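Local atomic coordinates of conserved protein with 2 CBS domains (PDB entry 2RIH), a protein that binds AMP through a pair of CBS domains that together form a Bateman module, and probably acts as a nucleotide-sensing protein. Residues 20-25 against 68-74. Residues are numbered along the deposited sequence; the frame is centred on the assembly and turned at random.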
loop_
_atom_site.group_PDB
_atom_site.type_symbol
_atom_site.label_atom_id
_atom_site.label_comp_id
_atom_site.label_asym_id
_atom_site.label_seq_id
_atom_site.Cartn_x
_atom_site.Cartn_y
_atom_site.Cartn_z
ATOM N N GLU A 20 -20.350 -0.848 -10.119
ATOM C CA GLU A 20 -19.544 -0.102 -11.088
ATOM C C GLU A 20 -19.903 1.382 -11.258
ATOM O O GLU A 20 -19.118 2.134 -11.834
ATOM C CB GLU A 20 -19.597 -0.802 -12.454
ATOM C CG GLU A 20 -20.996 -0.995 -13.040
ATOM C CD GLU A 20 -20.954 -1.596 -14.429
ATOM O OE1 GLU A 20 -21.620 -2.615 -14.660
ATOM O OE2 GLU A 20 -20.238 -1.053 -15.290
ATOM N N THR A 21 -21.078 1.780 -10.771
ATOM C CA THR A 21 -21.547 3.172 -10.801
ATOM C C THR A 21 -21.070 3.997 -9.599
ATOM O O THR A 21 -21.361 5.194 -9.511
ATOM C CB THR A 21 -23.091 3.216 -10.790
ATOM O OG1 THR A 21 -23.574 2.350 -9.756
ATOM C CG2 THR A 21 -23.667 2.765 -12.128
ATOM N N ALA A 22 -20.355 3.359 -8.670
ATOM C CA ALA A 22 -19.871 4.029 -7.461
ATOM C C ALA A 22 -19.066 5.298 -7.764
ATOM O O ALA A 22 -18.374 5.397 -8.785
ATOM C CB ALA A 22 -19.023 3.059 -6.620
ATOM N N THR A 23 -19.154 6.269 -6.863
ATOM C CA THR A 23 -18.343 7.467 -6.980
ATOM C C THR A 23 -16.994 7.203 -6.334
ATOM O O THR A 23 -16.827 6.229 -5.606
ATOM C CB THR A 23 -18.995 8.687 -6.312
ATOM O OG1 THR A 23 -19.020 8.509 -4.887
ATOM C CG2 THR A 23 -20.408 8.908 -6.860
ATOM N N ILE A 24 -16.047 8.091 -6.593
ATOM C CA ILE A 24 -14.712 7.987 -6.019
ATOM C C ILE A 24 -14.739 8.048 -4.490
ATOM O O ILE A 24 -14.042 7.282 -3.828
ATOM C CB ILE A 24 -13.767 9.093 -6.561
ATOM C CG1 ILE A 24 -13.545 8.914 -8.073
ATOM C CG2 ILE A 24 -12.436 9.076 -5.782
ATOM C CD1 ILE A 24 -12.840 10.062 -8.711
ATOM N N ARG A 25 -15.526 8.964 -3.937
ATOM C CA ARG A 25 -15.611 9.111 -2.484
ATOM C C ARG A 25 -16.348 7.946 -1.823
ATOM O O ARG A 25 -16.061 7.615 -0.672
ATOM C CB ARG A 25 -16.285 10.435 -2.088
ATOM C CG ARG A 25 -15.916 10.876 -0.667
ATOM C CD ARG A 25 -16.519 12.205 -0.274
ATOM N NE ARG A 25 -16.309 13.253 -1.270
ATOM C CZ ARG A 25 -15.269 14.088 -1.332
ATOM N NH1 ARG A 25 -14.275 14.025 -0.458
ATOM N NH2 ARG A 25 -15.223 15.003 -2.291
ATOM N N ASP A 68 -12.923 15.716 -9.505
ATOM C CA ASP A 68 -14.144 15.736 -8.738
ATOM C C ASP A 68 -14.256 14.368 -8.061
ATOM O O ASP A 68 -14.595 13.367 -8.697
ATOM C CB ASP A 68 -15.342 16.014 -9.651
ATOM C CG ASP A 68 -16.646 16.156 -8.889
ATOM O OD1 ASP A 68 -17.654 16.483 -9.545
ATOM O OD2 ASP A 68 -16.679 15.956 -7.651
ATOM N N LEU A 69 -13.953 14.351 -6.766
ATOM C CA LEU A 69 -13.962 13.131 -5.947
ATOM C C LEU A 69 -15.375 12.583 -5.696
ATOM O O LEU A 69 -15.537 11.471 -5.206
ATOM C CB LEU A 69 -13.239 13.394 -4.619
ATOM C CG LEU A 69 -11.716 13.181 -4.507
ATOM C CD1 LEU A 69 -10.966 13.233 -5.821
ATOM C CD2 LEU A 69 -11.130 14.170 -3.483
ATOM N N ASP A 70 -16.395 13.366 -6.030
ATOM C CA ASP A 70 -17.778 12.882 -6.023
ATOM C C ASP A 70 -18.267 12.508 -7.426
ATOM O O ASP A 70 -19.448 12.253 -7.627
ATOM C CB ASP A 70 -18.695 13.922 -5.387
ATOM C CG ASP A 70 -18.436 14.083 -3.915
ATOM O OD1 ASP A 70 -18.599 13.097 -3.174
ATOM O OD2 ASP A 70 -18.059 15.189 -3.501
ATOM N N GLY A 71 -17.351 12.476 -8.386
ATOM C CA GLY A 71 -17.632 11.942 -9.712
ATOM C C GLY A 71 -17.434 10.427 -9.727
ATOM O O GLY A 71 -17.037 9.833 -8.722
ATOM N N PRO A 72 -17.726 9.786 -10.867
ATOM C CA PRO A 72 -17.591 8.338 -10.977
ATOM C C PRO A 72 -16.176 7.806 -10.715
ATOM O O PRO A 72 -15.180 8.450 -11.086
ATOM C CB PRO A 72 -18.023 8.054 -12.424
ATOM C CG PRO A 72 -17.907 9.342 -13.133
ATOM C CD PRO A 72 -18.219 10.388 -12.119
ATOM N N ALA A 73 -16.110 6.632 -10.081
ATOM C CA ALA A 73 -14.844 5.942 -9.817
ATOM C C ALA A 73 -14.358 5.138 -11.011
ATOM O O ALA A 73 -13.160 4.936 -11.156
ATOM C CB ALA A 73 -14.963 5.030 -8.594
ATOM N N MET A 74 -15.270 4.672 -11.864
ATOM C CA MET A 74 -14.869 3.822 -12.996
ATOM C C MET A 74 -13.752 4.416 -13.869
ATOM O O MET A 74 -12.818 3.694 -14.229
ATOM C CB MET A 74 -16.074 3.400 -13.857
ATOM C CG MET A 74 -15.721 2.390 -14.970
ATOM S SD MET A 74 -14.965 0.850 -14.375
ATOM C CE MET A 74 -16.438 -0.021 -13.847
HETATM O O HOH W 1 -18.105 4.697 -11.418
HETATM O O HOH W 2 -19.750 10.762 -3.624
#
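Arg25 holds Asp70 side-on: NE donates to OD1 at 3.0 Å and NH2 to OD2 at 3.1 Å, a two-pronged salt bridge. Both nitrogens keep their acceptors near the guanidinium plane, yet meet the oxygens from above the carboxylate, the two planes being 44° apart. With CG anti to the backbone N (chi1 -158°) and a bend at chi3, the arginine chain brings its guanidinium across Leu69, whose CB lies over one face. The pair lies where the second subunit packs: Arg66 of that subunit also forms a salt bridge with Asp70 OD1, while Val63 O of the same subunit accepts from Arg25 NH1. A leucine in place of Arg25 would probably leave Asp70 without its mate in this chain and Val63 O of the second subunit without this donor.

Backbone bonds form a single beta bridge at Thr23 and Pro72, with Ile24 N to Gly71 O and Ala73 N to Ala22 O both 2.9 Å long. Thus the loop towards the second CBS domain is tied to the N-terminus of helix 24-34 in the first, where Thr23 is the N-cap. Water joins Thr23 OG1 to Asp70 OD1; another links the Glu20 and Ala22 carbonyls to Met74 N.

Among apolar contacts, Ile24 CG1 packs 4.2 Å from Ala73 CB, and the bent Met74 chain lays CE against Glu20 CB (3.5 Å), beside strand 50-55.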